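Long-range contacts in histidinol dehydrogenase (Elizabethkingia anophelis NUHP1, PDB 6AN0), which probably catalyses the zinc-dependent, two-step oxidation of L-histidinol to L-histidine by NAD, the last step of histidine biosynthesis: residues A[118-123]-A[394-399]; A[124-129]-A[209-214]; A[244-249]-A[319-324]; A[273-278]-A[312-317]. All blocks are in the same frame, centred on the assembly; numbering follows the deposited sequence.

In the fold
Strand 117-132 enters two of the contacts, first pairing antiparallel with strand 391-399 in contact 1 and then, further along, parallel with strand 211-213 in contact 2. Contact 1 closes the longest loop, and the other three nest inside it. Contact 2 closes early, before the 244-249 segment opens contact 3, so these two are in series; they also lie on opposite sides of the chain's centre, about 37 Å apart between centres. Contact 4 is nested within contact 3, and the two adjoin: strands 242-247 and 271-276 are neighbours in the six-stranded parallel sheet. Contacts 1 and 2 thus knit the mixed sheet, whereas contact 4 joins two strands of the parallel sheet and contact 3 packs helix 317-327 on it.

Contact 1: residues A[118-123]-A[394-399]; sequences NCWREA and ITFQKV. With HIS (histidine), chain U.
Phe396 lays its CB over one face of the Trp120 indole, 3.6 Å from the centroid of the six-membered ring, a CH-pi contact. The phenyl ring beyond it runs nearly parallel to the indole but is slid so far aside that the two barely overlap. Trp120 reaches this place with CG in the crowded position between backbone N and carbonyl carbon (chi1 68°). Its rotation is fixed by NE1, which donates in the ring plane to the anti lone pair of Glu122 OE2 at 2.9 Å. Glu122 CG in turn touches Phe396 CE2, and its OE1 forms a salt bridge with Arg124. Beneath these side chains lies an antiparallel ladder of six backbone hydrogen bonds, in which Trp120 and Phe396 form a hydrogen-bonded pair, Phe396 N to Trp120 O being 2.8 Å. On the other face Arg121 CG meets Thr395 CG2 at 3.7 Å. The bound histidine takes a hydrogen bond from Ala123 N to its O at 3.1 Å, and its ND1 donates weakly to Arg121 O. Strand 391-399 is flanked on one side by strand 117-132 and also pairs in parallel with a strand of the second subunit, carrying the sheet across the dimer interface.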
# COMPACT_ATOMS: atom_id res chain seq x y z
N ASN A 118 -6.68 -18.89 18.36
CA ASN A 118 -7.63 -17.92 17.82
C ASN A 118 -6.85 -16.73 17.25
O ASN A 118 -6.00 -16.16 17.93
CB ASN A 118 -8.60 -17.44 18.91
CG ASN A 118 -9.65 -18.48 19.25
OD1 ASN A 118 -10.17 -19.17 18.37
ND2 ASN A 118 -9.98 -18.59 20.53
N CYS A 119 -7.17 -16.37 16.00
CA CYS A 119 -6.50 -15.29 15.28
C CYS A 119 -7.54 -14.33 14.70
O CYS A 119 -8.61 -14.75 14.28
CB CYS A 119 -5.63 -15.81 14.11
SG CYS A 119 -4.40 -17.07 14.55
N TRP A 120 -7.20 -13.04 14.65
CA TRP A 120 -8.12 -12.10 14.02
C TRP A 120 -7.35 -10.84 13.67
O TRP A 120 -6.15 -10.72 13.97
CB TRP A 120 -9.33 -11.78 14.92
CG TRP A 120 -9.03 -11.00 16.19
CD1 TRP A 120 -9.13 -9.64 16.37
CD2 TRP A 120 -8.61 -11.53 17.45
NE1 TRP A 120 -8.80 -9.30 17.66
CE2 TRP A 120 -8.48 -10.44 18.35
CE3 TRP A 120 -8.34 -12.82 17.92
CZ2 TRP A 120 -8.07 -10.61 19.67
CZ3 TRP A 120 -7.93 -12.99 19.24
CH2 TRP A 120 -7.81 -11.88 20.10
N ARG A 121 -8.02 -9.93 12.97
CA ARG A 121 -7.45 -8.62 12.66
C ARG A 121 -8.38 -7.54 13.17
O ARG A 121 -9.60 -7.73 13.25
CB ARG A 121 -7.24 -8.39 11.15
CG ARG A 121 -6.44 -9.42 10.42
CD ARG A 121 -5.97 -8.84 9.06
NE ARG A 121 -7.05 -8.71 8.07
CZ ARG A 121 -6.85 -8.32 6.81
NH1 ARG A 121 -5.63 -7.99 6.41
NH2 ARG A 121 -7.87 -8.24 5.97
N GLU A 122 -7.78 -6.38 13.46
CA GLU A 122 -8.52 -5.17 13.80
C GLU A 122 -7.87 -3.98 13.11
O GLU A 122 -6.64 -3.90 13.01
CB GLU A 122 -8.55 -4.90 15.30
CG GLU A 122 -9.11 -6.04 16.13
CD GLU A 122 -9.37 -5.63 17.57
OE1 GLU A 122 -9.48 -4.42 17.83
OE2 GLU A 122 -9.46 -6.53 18.43
N ALA A 123 -8.70 -3.04 12.69
CA ALA A 123 -8.22 -1.80 12.08
C ALA A 123 -7.89 -0.78 13.15
O ALA A 123 -8.54 -0.70 14.20
CB ALA A 123 -9.27 -1.22 11.13
N ILE A 394 -4.06 -4.68 12.14
CA ILE A 394 -3.19 -5.35 13.11
C ILE A 394 -3.69 -6.78 13.30
O ILE A 394 -4.89 -7.00 13.50
CB ILE A 394 -3.19 -4.59 14.44
CG1 ILE A 394 -2.70 -3.14 14.23
CG2 ILE A 394 -2.33 -5.32 15.48
CD1 ILE A 394 -2.71 -2.30 15.50
N THR A 395 -2.78 -7.76 13.27
CA THR A 395 -3.19 -9.13 13.54
C THR A 395 -3.00 -9.45 15.02
O THR A 395 -2.05 -8.96 15.66
CB THR A 395 -2.43 -10.13 12.67
OG1 THR A 395 -1.03 -9.92 12.83
CG2 THR A 395 -2.81 -9.93 11.20
N PHE A 396 -3.93 -10.23 15.56
CA PHE A 396 -3.98 -10.62 16.96
C PHE A 396 -4.03 -12.13 17.03
O PHE A 396 -4.74 -12.77 16.23
CB PHE A 396 -5.22 -10.05 17.68
CG PHE A 396 -5.17 -8.56 17.90
CD1 PHE A 396 -4.77 -8.05 19.12
CD2 PHE A 396 -5.55 -7.68 16.90
CE1 PHE A 396 -4.72 -6.68 19.33
CE2 PHE A 396 -5.51 -6.31 17.11
CZ PHE A 396 -5.09 -5.81 18.33
N GLN A 397 -3.35 -12.72 18.01
CA GLN A 397 -3.62 -14.13 18.28
C GLN A 397 -3.56 -14.42 19.77
O GLN A 397 -2.76 -13.83 20.50
CB GLN A 397 -2.65 -15.03 17.53
CG GLN A 397 -1.25 -14.79 17.89
CD GLN A 397 -0.35 -15.47 16.92
OE1 GLN A 397 0.09 -16.60 17.16
NE2 GLN A 397 -0.09 -14.81 15.79
N LYS A 398 -4.39 -15.36 20.19
CA LYS A 398 -4.42 -15.84 21.56
C LYS A 398 -4.35 -17.36 21.50
O LYS A 398 -5.27 -18.01 20.99
CB LYS A 398 -5.67 -15.36 22.29
CG LYS A 398 -5.66 -15.72 23.78
CD LYS A 398 -6.89 -15.15 24.47
CE LYS A 398 -6.87 -15.40 25.97
NZ LYS A 398 -8.20 -15.09 26.57
N VAL A 399 -3.25 -17.92 21.98
CA VAL A 399 -3.03 -19.37 21.99
C VAL A 399 -3.20 -19.85 23.42
O VAL A 399 -2.58 -19.31 24.34
CB VAL A 399 -1.62 -19.70 21.46
CG1 VAL A 399 -1.37 -21.21 21.48
CG2 VAL A 399 -1.44 -19.13 20.07
N HIS U . -13.02 -5.59 12.66
CA HIS U . -11.86 -4.73 12.82
C HIS U . -11.95 -3.86 14.07
O HIS U . -11.45 -2.73 14.09
CB HIS U . -11.69 -3.86 11.58
CG HIS U . -10.76 -4.44 10.56
ND1 HIS U . -10.10 -5.63 10.76
CD2 HIS U . -10.39 -4.00 9.34
CE1 HIS U . -9.36 -5.90 9.70
NE2 HIS U . -9.53 -4.93 8.82
OXT HIS U . -12.50 -4.27 15.09
O HOH W 1 -7.82 -18.62 22.16

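Contact 2: residues A[124-129]-A[209-214]; sequences RPIENI and ADKIFG. With EDO (1,2-ethanediol), chain D.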
# COMPACT_ATOMS: atom_id res chain seq x y z
N ARG A 124 -6.86 0.03 12.88
CA ARG A 124 -6.51 1.16 13.71
C ARG A 124 -6.15 2.28 12.74
O ARG A 124 -5.53 2.02 11.70
CB ARG A 124 -5.32 0.89 14.65
CG ARG A 124 -5.57 -0.16 15.74
CD ARG A 124 -6.61 0.32 16.75
NE ARG A 124 -6.75 -0.65 17.84
CZ ARG A 124 -7.60 -1.67 17.85
NH1 ARG A 124 -8.41 -1.86 16.83
NH2 ARG A 124 -7.62 -2.50 18.89
N PRO A 125 -6.51 3.53 13.05
CA PRO A 125 -6.20 4.62 12.13
C PRO A 125 -4.71 4.90 12.06
O PRO A 125 -3.97 4.77 13.04
CB PRO A 125 -6.94 5.82 12.74
CG PRO A 125 -6.94 5.51 14.24
CD PRO A 125 -7.19 4.01 14.27
N ILE A 126 -4.27 5.34 10.88
CA ILE A 126 -2.99 6.03 10.78
C ILE A 126 -3.15 7.39 11.45
O ILE A 126 -4.04 8.16 11.08
CB ILE A 126 -2.54 6.16 9.32
CG1 ILE A 126 -2.33 4.78 8.70
CG2 ILE A 126 -1.26 7.02 9.22
CD1 ILE A 126 -2.13 4.83 7.17
N GLU A 127 -2.29 7.68 12.43
CA GLU A 127 -2.58 8.77 13.36
C GLU A 127 -2.49 10.14 12.69
O GLU A 127 -3.35 11.00 12.91
CB GLU A 127 -1.63 8.69 14.55
CG GLU A 127 -1.96 9.65 15.68
CD GLU A 127 -0.94 9.57 16.81
OE1 GLU A 127 0.26 9.79 16.56
OE2 GLU A 127 -1.35 9.29 17.96
N ASN A 128 -1.46 10.37 11.87
CA ASN A 128 -1.21 11.69 11.29
C ASN A 128 -1.29 11.61 9.77
O ASN A 128 -0.49 10.91 9.14
CB ASN A 128 0.16 12.21 11.74
CG ASN A 128 0.26 12.36 13.25
OD1 ASN A 128 -0.26 13.31 13.81
ND2 ASN A 128 0.92 11.41 13.90
N ILE A 129 -2.25 12.33 9.20
CA ILE A 129 -2.56 12.28 7.78
C ILE A 129 -2.23 13.64 7.18
O ILE A 129 -2.63 14.67 7.74
CB ILE A 129 -4.04 11.94 7.55
CG1 ILE A 129 -4.38 10.55 8.12
CG2 ILE A 129 -4.43 12.12 6.09
CD1 ILE A 129 -3.69 9.40 7.44
N ALA A 209 3.48 14.28 9.10
CA ALA A 209 2.51 13.26 8.73
C ALA A 209 3.13 11.87 8.77
O ALA A 209 4.34 11.70 8.58
CB ALA A 209 1.98 13.56 7.33
N ASP A 210 2.29 10.86 9.01
CA ASP A 210 2.69 9.48 8.80
C ASP A 210 2.46 9.02 7.37
O ASP A 210 3.16 8.12 6.89
CB ASP A 210 1.93 8.54 9.74
CG ASP A 210 2.16 8.87 11.21
OD1 ASP A 210 1.16 9.01 11.96
OD2 ASP A 210 3.34 8.97 11.62
N LYS A 211 1.48 9.62 6.69
CA LYS A 211 1.14 9.25 5.32
C LYS A 211 0.61 10.50 4.62
O LYS A 211 -0.17 11.26 5.20
CB LYS A 211 0.10 8.12 5.28
CG LYS A 211 -0.17 7.54 3.90
CD LYS A 211 -0.92 6.19 4.01
CE LYS A 211 -1.25 5.60 2.64
NZ LYS A 211 -1.83 4.21 2.78
N ILE A 212 1.04 10.71 3.37
CA ILE A 212 0.68 11.89 2.58
C ILE A 212 -0.14 11.46 1.36
O ILE A 212 0.25 10.53 0.64
CB ILE A 212 1.93 12.67 2.14
CG1 ILE A 212 2.68 13.21 3.37
CG2 ILE A 212 1.56 13.78 1.14
CD1 ILE A 212 4.12 13.72 3.06
N PHE A 213 -1.26 12.15 1.13
CA PHE A 213 -2.21 11.86 0.07
C PHE A 213 -2.35 13.05 -0.87
O PHE A 213 -2.25 14.21 -0.45
CB PHE A 213 -3.60 11.59 0.64
CG PHE A 213 -3.71 10.33 1.43
CD1 PHE A 213 -4.28 9.20 0.88
CD2 PHE A 213 -3.24 10.28 2.74
CE1 PHE A 213 -4.40 8.03 1.62
CE2 PHE A 213 -3.36 9.11 3.48
CZ PHE A 213 -3.93 7.99 2.92
N GLY A 214 -2.64 12.77 -2.14
CA GLY A 214 -3.06 13.80 -3.07
C GLY A 214 -2.07 14.01 -4.21
O GLY A 214 -0.87 14.13 -4.00
C1 EDO D . -4.36 3.27 -2.20
O1 EDO D . -4.79 2.45 -1.11
C2 EDO D . -3.88 4.57 -1.56
O2 EDO D . -2.99 4.19 -0.52
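Asn128 and Asp210 cross obliquely, their amide and carboxylate planes 59° apart, and a single carboxylate oxygen is gripped twice. Asp210 OD1 accepts from Asn128 N at 3.0 Å and from Asn128 ND2 at 3.1 Å, each donor standing above the carboxylate plane. Both CG atoms lie anti to their own carbonyl carbons, which turns the two polar ends toward each other. A return bond, Asp210 N to Asn128 O at 2.8 Å, closes the exchange, while OD1 of Asn128 is bound by Asn158. Glu127 OE1 lies 4.8 Å from Asp210 OD1, and Asn128 ND2, which also donates weakly to Glu127 OE1, probably offsets these like charges. Ile126 slides past Asp210 in the opposite direction, CG2 against CB at 3.6 Å, and its CD1 meets Lys211 CD at about a right angle to that extended chain, whose NZ bonds to Ser389 O. Further on, Ile129 CD1 rests 4.0 Å from Phe213 CE2, and the Phe213 ring also stacks with Phe390. Ile129 and Lys211 form a parallel bridge, placing strand 117-132 beside strand 211-213. Strand 158-163 also pairs with 117-132, and helix 192-201 packs against Ile212.

Contact 3: residues A[244-249]-A[319-324]; sequences LVIADT and KCIAFS
The phenyl ring of Phe323 is met at its edge, near the ring plane, by Leu244 CD1, which stands 4.3 Å from Phe323 CD2. Trp20 packs edge-to-face with the same ring, so this aromatic group also links the helix to the N-terminal part of the chain. Leu244, its CG anti to the backbone N (chi1 -174°), spreads both methyls over Ser324: CD2 lies 3.7 Å from Ser324 OG, and CD1 faces the CA of that serine. Helix 317-327 packs on one face of the parallel sheet, running almost exactly antiparallel to strand 242-247 with the short axes 9.5 Å apart, the helix-on-sheet layering of an alpha/beta domain in the ALDH-like clan. Two residues on, Ile246 points toward the same helix, one turn nearer its start. Its CG2, anti to the backbone N, lies 3.7 Å from Cys320 CB, whereas CD1, at the end of an extended branch (chi2 -179°), meets Ile321 CD1 at 3.8 Å, the two isoleucines crossing at about a right angle. From strand 331-335, Leu332 touches Leu244 and Leu334 touches Ile246, and Leu275 of strand 271-276 touches Cys320 and Phe323.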
# COMPACT_ATOMS: atom_id res chain seq x y z
N LEU A 244 -10.86 4.98 -20.57
CA LEU A 244 -11.09 4.07 -21.68
C LEU A 244 -12.58 3.75 -21.70
O LEU A 244 -13.15 3.43 -20.65
CB LEU A 244 -10.24 2.80 -21.55
CG LEU A 244 -10.25 1.78 -22.70
CD1 LEU A 244 -8.92 1.04 -22.74
CD2 LEU A 244 -11.42 0.77 -22.57
N VAL A 245 -13.20 3.90 -22.86
CA VAL A 245 -14.62 3.62 -23.06
C VAL A 245 -14.74 2.44 -24.01
O VAL A 245 -14.06 2.37 -25.03
CB VAL A 245 -15.36 4.85 -23.64
CG1 VAL A 245 -16.86 4.54 -23.82
CG2 VAL A 245 -15.12 6.07 -22.77
N ILE A 246 -15.65 1.51 -23.68
CA ILE A 246 -16.05 0.42 -24.56
C ILE A 246 -17.50 0.65 -24.98
O ILE A 246 -18.38 0.78 -24.12
CB ILE A 246 -15.89 -0.95 -23.88
CG1 ILE A 246 -14.43 -1.17 -23.47
CG2 ILE A 246 -16.38 -2.06 -24.81
CD1 ILE A 246 -14.18 -2.55 -22.81
N ALA A 247 -17.75 0.70 -26.28
CA ALA A 247 -19.06 1.06 -26.81
C ALA A 247 -19.52 0.07 -27.87
O ALA A 247 -18.78 -0.23 -28.80
CB ALA A 247 -19.02 2.47 -27.41
N ASP A 248 -20.76 -0.43 -27.74
CA ASP A 248 -21.35 -1.24 -28.79
C ASP A 248 -22.49 -0.45 -29.43
O ASP A 248 -22.62 0.76 -29.22
CB ASP A 248 -21.78 -2.62 -28.24
CG ASP A 248 -22.93 -2.55 -27.25
OD1 ASP A 248 -23.52 -1.46 -27.05
OD2 ASP A 248 -23.26 -3.60 -26.66
N THR A 249 -23.32 -1.14 -30.23
CA THR A 249 -24.39 -0.45 -30.95
C THR A 249 -25.44 0.15 -30.02
O THR A 249 -26.24 0.97 -30.47
CB THR A 249 -25.05 -1.40 -31.95
OG1 THR A 249 -25.56 -2.54 -31.25
CG2 THR A 249 -24.05 -1.86 -33.00
N LYS A 319 -12.95 -8.97 -27.02
CA LYS A 319 -11.66 -8.43 -27.45
C LYS A 319 -11.42 -7.05 -26.84
O LYS A 319 -10.29 -6.73 -26.44
CB LYS A 319 -11.59 -8.35 -28.97
CG LYS A 319 -10.62 -9.32 -29.60
CD LYS A 319 -10.60 -9.15 -31.11
CE LYS A 319 -9.98 -10.35 -31.79
NZ LYS A 319 -10.04 -10.20 -33.26
N CYS A 320 -12.46 -6.21 -26.79
CA CYS A 320 -12.32 -4.90 -26.18
C CYS A 320 -11.90 -5.01 -24.72
O CYS A 320 -11.02 -4.26 -24.26
CB CYS A 320 -13.63 -4.12 -26.29
SG CYS A 320 -14.11 -3.63 -27.97
N ILE A 321 -12.52 -5.93 -23.97
CA ILE A 321 -12.16 -6.14 -22.57
C ILE A 321 -10.71 -6.59 -22.45
O ILE A 321 -9.97 -6.15 -21.55
CB ILE A 321 -13.11 -7.17 -21.93
CG1 ILE A 321 -14.56 -6.68 -21.94
CG2 ILE A 321 -12.65 -7.53 -20.51
CD1 ILE A 321 -14.87 -5.68 -20.86
N ALA A 322 -10.27 -7.49 -23.35
CA ALA A 322 -8.89 -7.96 -23.30
C ALA A 322 -7.92 -6.82 -23.57
O ALA A 322 -6.89 -6.70 -22.89
CB ALA A 322 -8.68 -9.11 -24.31
N PHE A 323 -8.23 -5.95 -24.54
CA PHE A 323 -7.42 -4.75 -24.73
C PHE A 323 -7.42 -3.89 -23.47
O PHE A 323 -6.37 -3.42 -23.02
CB PHE A 323 -7.93 -3.95 -25.93
CG PHE A 323 -7.06 -2.78 -26.30
CD1 PHE A 323 -6.22 -2.84 -27.41
CD2 PHE A 323 -7.08 -1.60 -25.55
CE1 PHE A 323 -5.42 -1.76 -27.75
CE2 PHE A 323 -6.29 -0.53 -25.88
CZ PHE A 323 -5.45 -0.60 -26.99
N SER A 324 -8.61 -3.68 -22.88
CA SER A 324 -8.69 -2.83 -21.69
C SER A 324 -7.86 -3.40 -20.55
O SER A 324 -7.22 -2.66 -19.80
CB SER A 324 -10.15 -2.67 -21.26
OG SER A 324 -10.26 -1.80 -20.15

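Contact 4: residues A[273-278]-A[312-317]; sequences ILLTTD and IVLDSI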
# COMPACT_ATOMS: atom_id res chain seq x y z
N ILE A 273 -9.12 6.69 -24.61
CA ILE A 273 -9.14 5.55 -25.50
C ILE A 273 -10.59 5.17 -25.72
O ILE A 273 -11.33 4.96 -24.75
CB ILE A 273 -8.37 4.34 -24.92
CG1 ILE A 273 -6.93 4.74 -24.55
CG2 ILE A 273 -8.37 3.18 -25.92
CD1 ILE A 273 -6.06 4.98 -25.74
N LEU A 274 -11.01 5.10 -26.99
CA LEU A 274 -12.35 4.63 -27.35
C LEU A 274 -12.23 3.31 -28.11
O LEU A 274 -11.60 3.26 -29.17
CB LEU A 274 -13.09 5.68 -28.19
CG LEU A 274 -14.43 5.27 -28.82
CD1 LEU A 274 -15.45 4.86 -27.76
CD2 LEU A 274 -14.99 6.40 -29.69
N LEU A 275 -12.82 2.25 -27.56
CA LEU A 275 -12.91 0.95 -28.21
C LEU A 275 -14.36 0.75 -28.64
O LEU A 275 -15.26 0.91 -27.81
CB LEU A 275 -12.48 -0.18 -27.27
CG LEU A 275 -11.12 -0.08 -26.57
CD1 LEU A 275 -10.90 -1.33 -25.73
CD2 LEU A 275 -10.01 0.09 -27.59
N THR A 276 -14.59 0.44 -29.91
CA THR A 276 -15.95 0.18 -30.38
C THR A 276 -16.00 -1.17 -31.09
O THR A 276 -14.99 -1.65 -31.61
CB THR A 276 -16.47 1.28 -31.34
OG1 THR A 276 -15.78 1.20 -32.59
CG2 THR A 276 -16.27 2.66 -30.76
N THR A 277 -17.19 -1.78 -31.11
CA THR A 277 -17.36 -3.02 -31.85
C THR A 277 -17.76 -2.82 -33.31
O THR A 277 -17.84 -3.81 -34.04
CB THR A 277 -18.38 -3.95 -31.18
OG1 THR A 277 -19.63 -3.27 -31.00
CG2 THR A 277 -17.86 -4.44 -29.84
N ASP A 278 -18.04 -1.59 -33.76
CA ASP A 278 -18.12 -1.39 -35.20
C ASP A 278 -17.76 0.05 -35.55
O ASP A 278 -17.77 0.95 -34.70
CB ASP A 278 -19.49 -1.84 -35.79
CG ASP A 278 -20.63 -0.83 -35.60
OD1 ASP A 278 -20.43 0.40 -35.50
OD2 ASP A 278 -21.79 -1.30 -35.59
N ILE A 312 -10.32 2.84 -31.56
CA ILE A 312 -9.95 1.51 -32.05
C ILE A 312 -11.21 0.68 -32.25
O ILE A 312 -12.03 0.56 -31.33
CB ILE A 312 -8.99 0.81 -31.08
CG1 ILE A 312 -7.79 1.72 -30.78
CG2 ILE A 312 -8.54 -0.54 -31.65
CD1 ILE A 312 -6.89 1.24 -29.66
N VAL A 313 -11.36 0.10 -33.43
CA VAL A 313 -12.45 -0.84 -33.71
C VAL A 313 -11.93 -2.26 -33.50
O VAL A 313 -10.91 -2.66 -34.09
CB VAL A 313 -13.01 -0.66 -35.12
CG1 VAL A 313 -14.09 -1.70 -35.38
CG2 VAL A 313 -13.58 0.73 -35.28
N LEU A 314 -12.63 -3.02 -32.67
CA LEU A 314 -12.33 -4.42 -32.40
C LEU A 314 -13.62 -5.22 -32.52
O LEU A 314 -14.69 -4.73 -32.14
CB LEU A 314 -11.70 -4.59 -31.00
CG LEU A 314 -10.35 -3.90 -30.79
CD1 LEU A 314 -9.94 -3.84 -29.31
CD2 LEU A 314 -9.26 -4.57 -31.64
N ASP A 315 -13.54 -6.45 -33.03
CA ASP A 315 -14.72 -7.11 -33.55
C ASP A 315 -15.53 -7.87 -32.49
O ASP A 315 -16.42 -8.64 -32.86
CB ASP A 315 -14.35 -8.05 -34.70
CG ASP A 315 -13.38 -9.15 -34.30
OD1 ASP A 315 -13.11 -9.33 -33.09
OD2 ASP A 315 -12.87 -9.84 -35.21
N SER A 316 -15.27 -7.66 -31.20
CA SER A 316 -16.12 -8.23 -30.17
C SER A 316 -15.89 -7.49 -28.86
O SER A 316 -14.84 -6.88 -28.64
CB SER A 316 -15.86 -9.73 -29.98
OG SER A 316 -14.62 -9.96 -29.33
N ILE A 317 -16.90 -7.55 -27.98
CA ILE A 317 -16.76 -6.97 -26.64
C ILE A 317 -15.68 -7.70 -25.86
O ILE A 317 -14.92 -7.08 -25.10
CB ILE A 317 -18.12 -6.99 -25.90
CG1 ILE A 317 -19.11 -6.06 -26.59
CG2 ILE A 317 -17.96 -6.57 -24.44
CD1 ILE A 317 -20.54 -6.18 -26.08
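Two adjacent strands of the six-stranded parallel sheet, 271-276 and 310-313, meet at their C-terminal ends, where each gives way to a helix. Three backbone hydrogen bonds alternate between them. Ile312 N donates to Leu274 O at 2.7 Å, almost along the C=O axis. Thr276 N then returns a bond to Ile312 O at 2.9 Å, and Leu314 N reaches Thr276 O, with an N-H...O angle of 169°. Beyond this ladder, the Thr277 CA-H points nearly straight at Leu314 O, 3.2 Å from CA. On the sheet face that carries Leu275 and Ile312, these side chains lie side by side and point the same way, Leu275 CD2 touching Ile312 CB at 3.7 Å; Phe323 of helix 317-327 covers both. On the face of Thr276 and Val313 the side chains cross obliquely, Thr276 OG1 against Val313 CG2 at 3.5 Å. This hydroxyl sits in the crowded position (chi1 71°) and donates to Asp278 O, bridging the turn that leaves the strand. Thr277 CG2 meets Ile317 CG1 at 3.8 Å, at the start of helix 317-327. Both following helices are N-capped, by Asp278, whose OD1 bonds Ile281 N, and by Ser316, whose OG bonds Lys319 N. With helices 279-293 and 299-307 between the strands, 271-276 and 310-313 are joined by a beta-alpha-beta crossover, as expected of a parallel alpha/beta sheet.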